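Polycomb protein Sfmbt (PDB 5J8Y) probably helps bring PRC1 to Polycomb response elements as part of PhoRC, its SAM domain pairing with the SAM domain of Scm. Local coordinates at residues W9-V14 / R32-G37; D28-N33 / P50-K55; L43-I48 / K61-I66. All coordinates share one frame; numbering follows the deposited sequence.

Contact 1: W9-V14 / R32-G37; sequences WNVYDV and RNKIDG
The indole of Trp9 leads away from residues 32-37 and meets the ring of Phe17, the two planes turned about 45° to each other, so what Trp9 offers the loop is its CB, 3.7 Å from Gly37 CA. A CB on Gly37 would point toward residues 9-14 and run into Trp9 CB. Two smaller flat groups, the Asn10 amide and the Asp13 carboxylate, hold each other's backbone. Asn10 OD1 takes Asp13 N at 2.7 Å, nearly along its C=O axis, while Asp13 OD2 receives Asn10 N on its anti lone pair. This reciprocal pair is a capping box that starts helix 11-20. The Trp9 carbonyl is met from above its plane, 56° out of it, by Gly37 N at 2.8 Å. Asp36 CB also rests against Trp9 O. CG of Asp36 sits in the crowded position between backbone N and carbonyl carbon (chi1 70°), and OD1 caps Arg39 N. Two helix starts, those of 11-20 and 37-40, are thus bound side by side within the all-helical SAM domain. Deeper in, Val14 pushes both methyls at Ile35: CG2, anti to its own carbonyl carbon, lies 3.2 Å from Ile35 O, and CG1 reaches Ile35 CG2 at 4.3 Å. Val11 CG2 packs on Lys34 CA at 4.1 Å. Lys34, with positive phi, is the C-prime residue of the Schellman motif that ends helix 27-32. One water donates to both Val11 O and Ile35 O, at 2.7 Å from the former, and bridges the two backbones.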
ATOM      1  N   TRP C   9     -22.476   6.203  -6.490  1.00 30.58           N
ATOM      2  CA  TRP C   9     -22.052   4.908  -7.012  1.00 28.37           C
ATOM      3  C   TRP C   9     -22.632   3.677  -6.275  1.00 29.82           C
ATOM      4  O   TRP C   9     -22.675   3.629  -5.073  1.00 30.49           O
ATOM      5  CB  TRP C   9     -20.538   4.784  -6.903  1.00 30.10           C
ATOM      6  CG  TRP C   9     -19.668   5.668  -7.797  1.00 31.76           C
ATOM      7  CD1 TRP C   9     -20.054   6.604  -8.716  1.00 32.04           C
ATOM      8  CD2 TRP C   9     -18.254   5.671  -7.803  1.00 29.64           C
ATOM      9  NE1 TRP C   9     -18.952   7.181  -9.294  1.00 32.91           N
ATOM     10  CE2 TRP C   9     -17.834   6.615  -8.751  1.00 31.48           C
ATOM     11  CE3 TRP C   9     -17.298   4.960  -7.096  1.00 29.04           C
ATOM     12  CZ2 TRP C   9     -16.508   6.866  -8.988  1.00 32.16           C
ATOM     13  CZ3 TRP C   9     -16.015   5.193  -7.345  1.00 30.51           C
ATOM     14  CH2 TRP C   9     -15.613   6.131  -8.294  1.00 31.06           C
ATOM     15  N   ASN C  10     -23.052   2.670  -7.026  1.00 29.27           N
ATOM     16  CA  ASN C  10     -23.393   1.355  -6.474  1.00 30.79           C
ATOM     17  C   ASN C  10     -22.189   0.397  -6.495  1.00 29.54           C
ATOM     18  O   ASN C  10     -21.116   0.810  -6.819  1.00 30.22           O
ATOM     19  CB  ASN C  10     -24.578   0.727  -7.203  1.00 28.65           C
ATOM     20  CG  ASN C  10     -24.330   0.579  -8.676  1.00 29.35           C
ATOM     21  OD1 ASN C  10     -23.212   0.372  -9.108  1.00 26.76           O
ATOM     22  ND2 ASN C  10     -25.389   0.690  -9.458  1.00 30.18           N
ATOM     23  N   VAL C  11     -22.422  -0.878  -6.175  1.00 29.70           N
ATOM     24  CA  VAL C  11     -21.384  -1.881  -6.099  1.00 31.18           C
ATOM     25  C   VAL C  11     -20.701  -2.040  -7.451  1.00 31.67           C
ATOM     26  O   VAL C  11     -19.497  -2.172  -7.533  1.00 30.90           O
ATOM     27  CB  VAL C  11     -21.907  -3.289  -5.711  1.00 33.02           C
ATOM     28  CG1 VAL C  11     -20.736  -4.227  -5.595  1.00 35.00           C
ATOM     29  CG2 VAL C  11     -22.676  -3.295  -4.412  1.00 34.25           C
ATOM     30  N   TYR C  12     -21.496  -2.031  -8.509  1.00 30.74           N
ATOM     31  CA  TYR C  12     -20.973  -2.090  -9.867  1.00 31.23           C
ATOM     32  C   TYR C  12     -20.146  -0.870 -10.201  1.00 28.89           C
ATOM     33  O   TYR C  12     -19.172  -0.960 -10.907  1.00 30.88           O
ATOM     34  CB  TYR C  12     -22.081  -2.324 -10.896  1.00 31.70           C
ATOM     35  CG  TYR C  12     -21.586  -2.411 -12.331  1.00 31.41           C
ATOM     36  CD1 TYR C  12     -21.160  -3.605 -12.876  1.00 32.27           C
ATOM     37  CD2 TYR C  12     -21.568  -1.301 -13.134  1.00 32.57           C
ATOM     38  CE1 TYR C  12     -20.728  -3.669 -14.172  1.00 33.03           C
ATOM     39  CE2 TYR C  12     -21.143  -1.353 -14.415  1.00 31.73           C
ATOM     40  CZ  TYR C  12     -20.723  -2.531 -14.932  1.00 33.46           C
ATOM     41  OH  TYR C  12     -20.293  -2.548 -16.204  1.00 37.38           O
ATOM     42  N   ASP C  13     -20.554   0.283  -9.722  1.00 29.97           N
ATOM     43  CA  ASP C  13     -19.797   1.497  -9.972  1.00 29.98           C
ATOM     44  C   ASP C  13     -18.361   1.346  -9.359  1.00 28.92           C
ATOM     45  O   ASP C  13     -17.393   1.670  -9.973  1.00 27.70           O
ATOM     46  CB  ASP C  13     -20.512   2.689  -9.359  1.00 30.38           C
ATOM     47  CG  ASP C  13     -21.716   3.173 -10.193  1.00 31.83           C
ATOM     48  OD1 ASP C  13     -21.547   3.472 -11.378  1.00 31.31           O
ATOM     49  OD2 ASP C  13     -22.795   3.259  -9.626  1.00 28.71           O
ATOM     50  N   VAL C  14     -18.273   0.804  -8.154  1.00 27.76           N
ATOM     51  CA  VAL C  14     -17.002   0.613  -7.458  1.00 28.66           C
ATOM     52  C   VAL C  14     -16.106  -0.385  -8.214  1.00 30.49           C
ATOM     53  O   VAL C  14     -14.911  -0.223  -8.305  1.00 30.88           O
ATOM     54  CB  VAL C  14     -17.247   0.183  -5.991  1.00 28.92           C
ATOM     55  CG1 VAL C  14     -15.956  -0.130  -5.282  1.00 31.67           C
ATOM     56  CG2 VAL C  14     -18.008   1.265  -5.225  1.00 28.39           C
ATOM     57  N   ARG C  32     -18.444  -8.781  -3.143  1.00 41.35           N
ATOM     58  CA  ARG C  32     -18.950  -9.727  -2.192  1.00 42.50           C
ATOM     59  C   ARG C  32     -19.283  -9.023  -0.923  1.00 41.40           C
ATOM     60  O   ARG C  32     -20.264  -9.330  -0.323  1.00 43.48           O
ATOM     61  CB  ARG C  32     -17.934 -10.807  -1.906  1.00 43.42           C
ATOM     62  CG  ARG C  32     -17.841 -11.923  -2.896  1.00 47.49           C
ATOM     63  CD  ARG C  32     -16.824 -12.918  -2.363  1.00 51.11           C
ATOM     64  NE  ARG C  32     -15.492 -12.381  -2.411  1.00 48.03           N
ATOM     65  CZ  ARG C  32     -14.814 -12.255  -3.534  1.00 46.29           C
ATOM     66  NH1 ARG C  32     -15.324 -12.629  -4.659  1.00 46.61           N
ATOM     67  NH2 ARG C  32     -13.633 -11.760  -3.522  1.00 46.16           N
ATOM     68  N   ASN C  33     -18.468  -8.079  -0.518  1.00 37.50           N
ATOM     69  CA  ASN C  33     -18.758  -7.311   0.659  1.00 38.19           C
ATOM     70  C   ASN C  33     -19.646  -6.100   0.443  1.00 40.41           C
ATOM     71  O   ASN C  33     -19.839  -5.280   1.317  1.00 38.79           O
ATOM     72  CB  ASN C  33     -17.474  -6.871   1.283  1.00 36.86           C
ATOM     73  CG  ASN C  33     -16.743  -7.988   1.863  1.00 37.64           C
ATOM     74  OD1 ASN C  33     -17.007  -8.399   2.974  1.00 38.74           O
ATOM     75  ND2 ASN C  33     -15.827  -8.511   1.102  1.00 38.66           N
ATOM     76  N   LYS C  34     -20.183  -6.000  -0.738  1.00 40.52           N
ATOM     77  CA  LYS C  34     -21.081  -4.946  -1.040  1.00 39.08           C
ATOM     78  C   LYS C  34     -20.546  -3.605  -0.641  1.00 37.60           C
ATOM     79  O   LYS C  34     -21.058  -2.910   0.200  1.00 38.70           O
ATOM     80  CB  LYS C  34     -22.430  -5.236  -0.425  1.00 42.75           C
ATOM     81  CG  LYS C  34     -23.199  -6.306  -1.172  1.00 44.88           C
ATOM     82  CD  LYS C  34     -24.616  -6.426  -0.712  1.00 52.50           C
ATOM     83  CE  LYS C  34     -25.613  -5.681  -1.594  1.00 59.01           C
ATOM     84  NZ  LYS C  34     -26.996  -5.814  -1.047  1.00 58.88           N
ATOM     85  N   ILE C  35     -19.467  -3.256  -1.307  1.00 36.44           N
ATOM     86  CA  ILE C  35     -18.841  -1.970  -1.172  1.00 36.54           C
ATOM     87  C   ILE C  35     -19.308  -1.120  -2.354  1.00 32.88           C
ATOM     88  O   ILE C  35     -18.842  -1.275  -3.459  1.00 30.63           O
ATOM     89  CB  ILE C  35     -17.310  -2.078  -1.165  1.00 35.10           C
ATOM     90  CG1 ILE C  35     -16.839  -3.033  -0.070  1.00 37.09           C
ATOM     91  CG2 ILE C  35     -16.682  -0.695  -1.056  1.00 34.20           C
ATOM     92  CD1 ILE C  35     -16.829  -2.479   1.323  1.00 37.70           C
ATOM     93  N   ASP C  36     -20.280  -0.268  -2.080  1.00 32.41           N
ATOM     94  CA  ASP C  36     -20.757   0.747  -3.000  1.00 31.01           C
ATOM     95  C   ASP C  36     -20.050   2.075  -2.720  1.00 32.95           C
ATOM     96  O   ASP C  36     -19.206   2.154  -1.851  1.00 30.42           O
ATOM     97  CB  ASP C  36     -22.293   0.887  -2.923  1.00 33.99           C
ATOM     98  CG  ASP C  36     -22.770   1.505  -1.620  1.00 34.26           C
ATOM     99  OD1 ASP C  36     -21.955   1.670  -0.707  1.00 33.52           O
ATOM    100  OD2 ASP C  36     -23.972   1.798  -1.494  1.00 33.28           O
ATOM    101  N   GLY C  37     -20.361   3.090  -3.512  1.00 31.12           N
ATOM    102  CA  GLY C  37     -19.764   4.397  -3.356  1.00 32.73           C
ATOM    103  C   GLY C  37     -19.725   4.889  -1.917  1.00 32.81           C
ATOM    104  O   GLY C  37     -18.674   5.202  -1.397  1.00 33.47           O
TER
HETATM  105  O   HOH W   1     -17.949  -3.105  -5.516  1.00 29.97           O

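Contact 2: D28-N33 / P50-K55; sequences DTFSRN and PLLGMK
Thr29 O is gripped twice, by Asn33 N along the helix and by Asn33 ND2 at 2.7 Å, a nearly straight bond (165°) with the carbonyl oxygen close to the Asn33 amide plane. That second bond fixes the rotation of the amide, folding it back over the last turn of helix 27-32. Leu51 then meets Asn33 tip to tip, its CD2 lying 3.5 Å from Asn33 CG. The other branch of Leu51 goes to Phe30. The two side chains cross at about a right angle, and Leu51 CD1 makes an off-centre CH-pi contact 4.1 Å from the ring centroid, 30° off the normal. Leu52 CD2 adds a looser touch on Phe30 CE1 at 4.2 Å. Thr29 slides past Leu51 in the opposite direction, placing CG2 3.3 Å from Leu51 O. A water 2.7 Å from Thr29 OG1 also donates to Leu51 O, joining the two helices at their polar margin. Beyond Leu52, Gly53 takes positive phi as the C-prime residue of a Schellman motif, and the turn carries Met54 and Lys55 to Tyr53 and Lys34 of the Scm chain. The end of helix 45-51 and the turn after it thus pack on helix 27-32 through Leu51 and Leu52 on Phe30, one of the helix-helix contacts of the five-helix SAM fold.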
ATOM      1  N   ASP C  28     -13.883  -8.438  -6.977  1.00 35.94           N
ATOM      2  CA  ASP C  28     -14.771  -9.470  -6.487  1.00 39.91           C
ATOM      3  C   ASP C  28     -14.927  -9.441  -4.958  1.00 40.37           C
ATOM      4  O   ASP C  28     -16.031  -9.628  -4.437  1.00 39.53           O
ATOM      5  CB  ASP C  28     -14.499 -10.895  -7.065  1.00 41.46           C
ATOM      6  CG  ASP C  28     -14.384 -10.963  -8.645  1.00 42.53           C
ATOM      7  OD1 ASP C  28     -14.896 -10.105  -9.346  1.00 39.59           O
ATOM      8  OD2 ASP C  28     -13.769 -11.936  -9.177  1.00 41.89           O
ATOM      9  N   THR C  29     -13.841  -9.183  -4.235  1.00 38.97           N
ATOM     10  CA  THR C  29     -13.927  -9.031  -2.779  1.00 39.96           C
ATOM     11  C   THR C  29     -14.783  -7.822  -2.394  1.00 37.71           C
ATOM     12  O   THR C  29     -15.579  -7.853  -1.480  1.00 36.00           O
ATOM     13  CB  THR C  29     -12.562  -8.917  -2.098  1.00 39.73           C
ATOM     14  OG1 THR C  29     -11.683  -9.929  -2.594  1.00 39.81           O
ATOM     15  CG2 THR C  29     -12.725  -9.103  -0.677  1.00 37.11           C
ATOM     16  N   PHE C  30     -14.604  -6.777  -3.155  1.00 35.65           N
ATOM     17  CA  PHE C  30     -15.316  -5.562  -2.937  1.00 36.21           C
ATOM     18  C   PHE C  30     -16.839  -5.785  -3.166  1.00 36.99           C
ATOM     19  O   PHE C  30     -17.658  -5.301  -2.425  1.00 36.08           O
ATOM     20  CB  PHE C  30     -14.732  -4.470  -3.793  1.00 34.97           C
ATOM     21  CG  PHE C  30     -13.754  -3.601  -3.069  1.00 36.46           C
ATOM     22  CD1 PHE C  30     -12.723  -4.158  -2.394  1.00 36.36           C
ATOM     23  CD2 PHE C  30     -13.876  -2.233  -3.059  1.00 33.82           C
ATOM     24  CE1 PHE C  30     -11.825  -3.377  -1.698  1.00 37.23           C
ATOM     25  CE2 PHE C  30     -12.973  -1.457  -2.385  1.00 35.24           C
ATOM     26  CZ  PHE C  30     -11.959  -2.026  -1.696  1.00 35.17           C
ATOM     27  N   SER C  31     -17.174  -6.519  -4.214  1.00 36.19           N
ATOM     28  CA  SER C  31     -18.560  -6.892  -4.550  1.00 38.09           C
ATOM     29  C   SER C  31     -19.186  -7.785  -3.551  1.00 39.10           C
ATOM     30  O   SER C  31     -20.268  -7.552  -3.099  1.00 39.20           O
ATOM     31  CB  SER C  31     -18.608  -7.604  -5.861  1.00 36.71           C
ATOM     32  OG  SER C  31     -18.426  -6.717  -6.878  1.00 39.53           O
ATOM     33  N   ARG C  32     -18.444  -8.781  -3.143  1.00 41.35           N
ATOM     34  CA  ARG C  32     -18.950  -9.727  -2.192  1.00 42.50           C
ATOM     35  C   ARG C  32     -19.283  -9.023  -0.923  1.00 41.40           C
ATOM     36  O   ARG C  32     -20.264  -9.330  -0.323  1.00 43.48           O
ATOM     37  CB  ARG C  32     -17.934 -10.807  -1.906  1.00 43.42           C
ATOM     38  CG  ARG C  32     -17.841 -11.923  -2.896  1.00 47.49           C
ATOM     39  CD  ARG C  32     -16.824 -12.918  -2.363  1.00 51.11           C
ATOM     40  NE  ARG C  32     -15.492 -12.381  -2.411  1.00 48.03           N
ATOM     41  CZ  ARG C  32     -14.814 -12.255  -3.534  1.00 46.29           C
ATOM     42  NH1 ARG C  32     -15.324 -12.629  -4.659  1.00 46.61           N
ATOM     43  NH2 ARG C  32     -13.633 -11.760  -3.522  1.00 46.16           N
ATOM     44  N   ASN C  33     -18.468  -8.079  -0.518  1.00 37.50           N
ATOM     45  CA  ASN C  33     -18.758  -7.311   0.659  1.00 38.19           C
ATOM     46  C   ASN C  33     -19.646  -6.100   0.443  1.00 40.41           C
ATOM     47  O   ASN C  33     -19.839  -5.280   1.317  1.00 38.79           O
ATOM     48  CB  ASN C  33     -17.474  -6.871   1.283  1.00 36.86           C
ATOM     49  CG  ASN C  33     -16.743  -7.988   1.863  1.00 37.64           C
ATOM     50  OD1 ASN C  33     -17.007  -8.399   2.974  1.00 38.74           O
ATOM     51  ND2 ASN C  33     -15.827  -8.511   1.102  1.00 38.66           N
ATOM     52  N   PRO C  50      -8.413  -6.082   5.995  1.00 32.66           N
ATOM     53  CA  PRO C  50      -9.019  -7.409   5.817  1.00 32.42           C
ATOM     54  C   PRO C  50      -9.707  -7.588   4.462  1.00 31.98           C
ATOM     55  O   PRO C  50      -9.836  -8.725   4.007  1.00 33.94           O
ATOM     56  CB  PRO C  50     -10.039  -7.488   6.958  1.00 33.07           C
ATOM     57  CG  PRO C  50     -10.327  -6.076   7.320  1.00 33.51           C
ATOM     58  CD  PRO C  50      -9.048  -5.333   7.093  1.00 32.20           C
ATOM     59  N   LEU C  51     -10.121  -6.528   3.795  1.00 32.03           N
ATOM     60  CA  LEU C  51     -10.734  -6.629   2.487  1.00 33.14           C
ATOM     61  C   LEU C  51      -9.725  -7.009   1.456  1.00 34.39           C
ATOM     62  O   LEU C  51     -10.096  -7.321   0.380  1.00 36.00           O
ATOM     63  CB  LEU C  51     -11.384  -5.332   2.019  1.00 34.27           C
ATOM     64  CG  LEU C  51     -12.849  -5.052   2.306  1.00 37.83           C
ATOM     65  CD1 LEU C  51     -13.336  -3.817   1.605  1.00 37.51           C
ATOM     66  CD2 LEU C  51     -13.760  -6.218   1.964  1.00 39.18           C
ATOM     67  N   LEU C  52      -8.454  -6.936   1.783  1.00 33.11           N
ATOM     68  CA  LEU C  52      -7.395  -7.301   0.848  1.00 32.03           C
ATOM     69  C   LEU C  52      -6.448  -8.340   1.443  1.00 30.81           C
ATOM     70  O   LEU C  52      -5.261  -8.367   1.121  1.00 31.57           O
ATOM     71  CB  LEU C  52      -6.612  -6.057   0.428  1.00 30.96           C
ATOM     72  CG  LEU C  52      -7.420  -4.940  -0.239  1.00 30.96           C
ATOM     73  CD1 LEU C  52      -6.489  -3.835  -0.649  1.00 29.69           C
ATOM     74  CD2 LEU C  52      -8.190  -5.437  -1.444  1.00 35.29           C
ATOM     75  N   GLY C  53      -6.982  -9.190   2.313  1.00 31.20           N
ATOM     76  CA  GLY C  53      -6.229 -10.309   2.853  1.00 30.24           C
ATOM     77  C   GLY C  53      -5.081  -9.895   3.752  1.00 30.26           C
ATOM     78  O   GLY C  53      -4.048 -10.563   3.798  1.00 29.20           O
ATOM     79  N   MET C  54      -5.263  -8.793   4.466  1.00 29.54           N
ATOM     80  CA  MET C  54      -4.277  -8.304   5.401  1.00 29.15           C
ATOM     81  C   MET C  54      -2.937  -8.011   4.715  1.00 28.15           C
ATOM     82  O   MET C  54      -1.895  -8.175   5.296  1.00 31.66           O
ATOM     83  CB  MET C  54      -4.081  -9.286   6.559  1.00 30.05           C
ATOM     84  CG  MET C  54      -5.325  -9.531   7.412  1.00 30.43           C
ATOM     85  SD  MET C  54      -6.198  -8.059   7.963  1.00 28.92           S
ATOM     86  CE  MET C  54      -5.055  -7.454   9.185  1.00 31.00           C
ATOM     87  N   LYS C  55      -2.987  -7.575   3.475  1.00 26.89           N
ATOM     88  CA  LYS C  55      -1.789  -7.212   2.722  1.00 26.46           C
ATOM     89  C   LYS C  55      -1.623  -5.695   2.672  1.00 25.66           C
ATOM     90  O   LYS C  55      -2.495  -4.983   2.177  1.00 25.16           O
ATOM     91  CB  LYS C  55      -1.854  -7.784   1.306  1.00 29.90           C
ATOM     92  CG  LYS C  55      -1.780  -9.301   1.253  1.00 31.14           C
ATOM     93  CD  LYS C  55      -2.020  -9.824  -0.153  1.00 33.18           C
ATOM     94  CE  LYS C  55      -1.431 -11.213  -0.329  1.00 39.07           C
ATOM     95  NZ  LYS C  55      -2.048 -11.943  -1.469  1.00 44.56           N
TER
HETATM   96  O   HOH W   2      -9.287  -8.713  -2.169  1.00 34.31           O

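Contact 3: L43-I48 / K61-I66; sequences LTKDDI and KISDLI
Ile48 and Ile66 point at each other tip to tip, their CD1 atoms 4.1 Å apart. Ile48 has CG1 anti to its carbonyl carbon and an extended chi2 (165°), which drives CD1 into helix 56-71, 4.0 Å from Ser63 CA. Ile62 borders the same methyl with CG2 at 4.2 Å, while its CG1 branch turns to Leu52, and the side chain also touches Leu18 of helix 11-20. Lys45 runs alongside Ser63 and bends at its last torsion (chi4 -76°), bringing NZ back to donate to Ser63 OG at 2.9 Å. The same hydroxyl, anti to its backbone N, also lies 3.2 Å from a water that donates to Leu43 O. An alanine in place of Lys45 would remove this donor and the chain over Ser63, and would probably loosen the rim of the helix pair and its packing on Met49 of the Scm chain. A capping box opens helix 45-51, Asp47 OD2 taking Thr44 N at 2.9 Å and Thr44 OG1 accepting from Asp47 N. Around this isoleucine core, Lys61 and Asp46 form salt bridges to Asp38 and Lys52 of the Scm chain, consistent with the end-helix surface through which SAM domains pair.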
ATOM      1  N   LEU C  43     -14.459   4.051   4.038  1.00 33.32           N
ATOM      2  CA  LEU C  43     -13.393   3.152   4.377  1.00 31.66           C
ATOM      3  C   LEU C  43     -12.120   3.752   5.000  1.00 30.44           C
ATOM      4  O   LEU C  43     -11.607   4.673   4.486  1.00 28.98           O
ATOM      5  CB  LEU C  43     -12.988   2.340   3.129  1.00 31.81           C
ATOM      6  CG  LEU C  43     -13.926   1.246   2.658  1.00 33.68           C
ATOM      7  CD1 LEU C  43     -13.492   0.465   1.467  1.00 32.62           C
ATOM      8  CD2 LEU C  43     -14.210   0.320   3.808  1.00 35.69           C
ATOM      9  N   THR C  44     -11.658   3.195   6.111  1.00 30.46           N
ATOM     10  CA  THR C  44     -10.344   3.504   6.663  1.00 31.29           C
ATOM     11  C   THR C  44      -9.378   2.418   6.210  1.00 32.44           C
ATOM     12  O   THR C  44      -9.788   1.441   5.581  1.00 32.25           O
ATOM     13  CB  THR C  44     -10.354   3.567   8.202  1.00 31.57           C
ATOM     14  OG1 THR C  44     -10.572   2.256   8.736  1.00 31.14           O
ATOM     15  CG2 THR C  44     -11.440   4.506   8.703  1.00 33.20           C
ATOM     16  N   LYS C  45      -8.100   2.578   6.531  1.00 31.02           N
ATOM     17  CA  LYS C  45      -7.120   1.545   6.226  1.00 32.77           C
ATOM     18  C   LYS C  45      -7.411   0.296   7.051  1.00 32.62           C
ATOM     19  O   LYS C  45      -7.317  -0.822   6.546  1.00 32.16           O
ATOM     20  CB  LYS C  45      -5.703   2.044   6.493  1.00 32.96           C
ATOM     21  CG  LYS C  45      -5.256   3.160   5.566  1.00 31.53           C
ATOM     22  CD  LYS C  45      -3.900   3.701   5.990  1.00 35.52           C
ATOM     23  CE  LYS C  45      -3.734   5.167   5.620  1.00 35.95           C
ATOM     24  NZ  LYS C  45      -3.461   5.361   4.169  1.00 36.52           N
ATOM     25  N   ASP C  46      -7.771   0.494   8.317  1.00 31.50           N
ATOM     26  CA  ASP C  46      -8.123  -0.613   9.203  1.00 33.12           C
ATOM     27  C   ASP C  46      -9.215  -1.484   8.582  1.00 33.78           C
ATOM     28  O   ASP C  46      -9.237  -2.700   8.776  1.00 32.58           O
ATOM     29  CB  ASP C  46      -8.585  -0.088  10.568  1.00 33.35           C
ATOM     30  CG  ASP C  46      -7.439   0.438  11.420  1.00 38.10           C
ATOM     31  OD1 ASP C  46      -6.322  -0.113  11.343  1.00 35.45           O
ATOM     32  OD2 ASP C  46      -7.659   1.406  12.179  1.00 41.47           O
ATOM     33  N   ASP C  47     -10.113  -0.849   7.833  1.00 31.96           N
ATOM     34  CA  ASP C  47     -11.188  -1.551   7.137  1.00 32.32           C
ATOM     35  C   ASP C  47     -10.673  -2.215   5.864  1.00 31.91           C
ATOM     36  O   ASP C  47     -11.072  -3.327   5.520  1.00 33.60           O
ATOM     37  CB  ASP C  47     -12.321  -0.583   6.782  1.00 33.44           C
ATOM     38  CG  ASP C  47     -12.848   0.170   7.987  1.00 33.21           C
ATOM     39  OD1 ASP C  47     -12.961  -0.437   9.073  1.00 34.28           O
ATOM     40  OD2 ASP C  47     -13.155   1.373   7.846  1.00 34.41           O
ATOM     41  N   ILE C  48      -9.789  -1.512   5.169  1.00 32.22           N
ATOM     42  CA  ILE C  48      -9.269  -1.962   3.884  1.00 31.35           C
ATOM     43  C   ILE C  48      -8.346  -3.173   4.033  1.00 30.91           C
ATOM     44  O   ILE C  48      -8.228  -3.979   3.110  1.00 31.56           O
ATOM     45  CB  ILE C  48      -8.524  -0.801   3.174  1.00 29.97           C
ATOM     46  CG1 ILE C  48      -9.544   0.210   2.645  1.00 29.53           C
ATOM     47  CG2 ILE C  48      -7.653  -1.300   2.022  1.00 29.21           C
ATOM     48  CD1 ILE C  48      -8.956   1.548   2.254  1.00 28.76           C
ATOM     49  N   LYS C  61      -2.270   1.021  -1.568  1.00 22.99           N
ATOM     50  CA  LYS C  61      -2.541   1.412  -2.916  1.00 23.41           C
ATOM     51  C   LYS C  61      -3.999   1.791  -3.091  1.00 22.90           C
ATOM     52  O   LYS C  61      -4.301   2.763  -3.704  1.00 22.64           O
ATOM     53  CB  LYS C  61      -2.127   0.344  -3.889  1.00 22.95           C
ATOM     54  CG  LYS C  61      -0.685   0.414  -4.359  1.00 22.86           C
ATOM     55  CD  LYS C  61      -0.322  -0.875  -5.067  1.00 23.83           C
ATOM     56  CE  LYS C  61       1.077  -0.959  -5.572  1.00 24.84           C
ATOM     57  NZ  LYS C  61       1.357  -2.293  -6.059  1.00 23.92           N
ATOM     58  N   ILE C  62      -4.886   1.009  -2.510  1.00 22.94           N
ATOM     59  CA  ILE C  62      -6.321   1.269  -2.546  1.00 24.06           C
ATOM     60  C   ILE C  62      -6.665   2.508  -1.723  1.00 21.89           C
ATOM     61  O   ILE C  62      -7.477   3.328  -2.148  1.00 22.37           O
ATOM     62  CB  ILE C  62      -7.126   0.051  -2.027  1.00 24.91           C
ATOM     63  CG1 ILE C  62      -7.056  -1.107  -3.029  1.00 25.49           C
ATOM     64  CG2 ILE C  62      -8.584   0.419  -1.761  1.00 26.11           C
ATOM     65  CD1 ILE C  62      -7.681  -0.820  -4.383  1.00 29.08           C
ATOM     66  N   SER C  63      -6.056   2.642  -0.547  1.00 23.16           N
ATOM     67  CA  SER C  63      -6.275   3.827   0.279  1.00 22.56           C
ATOM     68  C   SER C  63      -5.887   5.082  -0.496  1.00 22.07           C
ATOM     69  O   SER C  63      -6.608   6.079  -0.482  1.00 22.30           O
ATOM     70  CB  SER C  63      -5.476   3.743   1.579  1.00 27.16           C
ATOM     71  OG  SER C  63      -5.688   4.896   2.379  1.00 26.04           O
ATOM     72  N   ASP C  64      -4.749   5.014  -1.182  1.00 23.64           N
ATOM     73  CA  ASP C  64      -4.250   6.139  -1.966  1.00 24.28           C
ATOM     74  C   ASP C  64      -5.201   6.483  -3.105  1.00 21.59           C
ATOM     75  O   ASP C  64      -5.483   7.652  -3.366  1.00 21.03           O
ATOM     76  CB  ASP C  64      -2.866   5.822  -2.532  1.00 22.65           C
ATOM     77  CG  ASP C  64      -2.263   6.993  -3.279  1.00 21.83           C
ATOM     78  OD1 ASP C  64      -2.219   8.104  -2.708  1.00 24.55           O
ATOM     79  OD2 ASP C  64      -1.839   6.804  -4.439  1.00 22.10           O
ATOM     80  N   LEU C  65      -5.683   5.450  -3.785  1.00 21.54           N
ATOM     81  CA  LEU C  65      -6.596   5.623  -4.906  1.00 21.68           C
ATOM     82  C   LEU C  65      -7.890   6.309  -4.467  1.00 17.75           C
ATOM     83  O   LEU C  65      -8.379   7.215  -5.144  1.00 25.43           O
ATOM     84  CB  LEU C  65      -6.895   4.266  -5.544  1.00 22.05           C
ATOM     85  CG  LEU C  65      -7.928   4.232  -6.668  1.00 23.16           C
ATOM     86  CD1 LEU C  65      -7.504   5.112  -7.834  1.00 23.52           C
ATOM     87  CD2 LEU C  65      -8.144   2.797  -7.121  1.00 23.30           C
ATOM     88  N   ILE C  66      -8.430   5.912  -3.333  1.00 18.55           N
ATOM     89  CA  ILE C  66      -9.653   6.498  -2.800  1.00 21.12           C
ATOM     90  C   ILE C  66      -9.405   7.993  -2.426  1.00 22.13           C
ATOM     91  O   ILE C  66     -10.167   8.856  -2.733  1.00 20.77           O
ATOM     92  CB  ILE C  66     -10.184   5.724  -1.584  1.00 20.88           C
ATOM     93  CG1 ILE C  66     -10.627   4.328  -1.934  1.00 22.09           C
ATOM     94  CG2 ILE C  66     -11.369   6.403  -0.984  1.00 21.33           C
ATOM     95  CD1 ILE C  66     -10.909   3.466  -0.747  1.00 23.50           C
TER
HETATM   96  O   HOH W   3      -8.667   5.039   3.431  1.00 25.03           O

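In the fold
Contact 3 is the most buried of the three; contacts 1 and 2 are partly buried, and 1 and 3 lie on opposite sides of the chain's centre. Contacts 1 and 2 share Arg32 and Asn33 and touch directly, Val14 and Ile35 packing on Phe30. Contacts 2 and 3 both use helix 45-51, and Leu52 and Phe30 meet Ile62 between them, so one hydrophobic core runs through all three. Their chemistry differs: contact 1 has a backbone hydrogen bond between its segments, contact 2 joins by apolar side chains and a water, and contact 3 pairs isoleucines with a lysine-serine bond. Scm touches residues of contacts 2 and 3, but not contact 1.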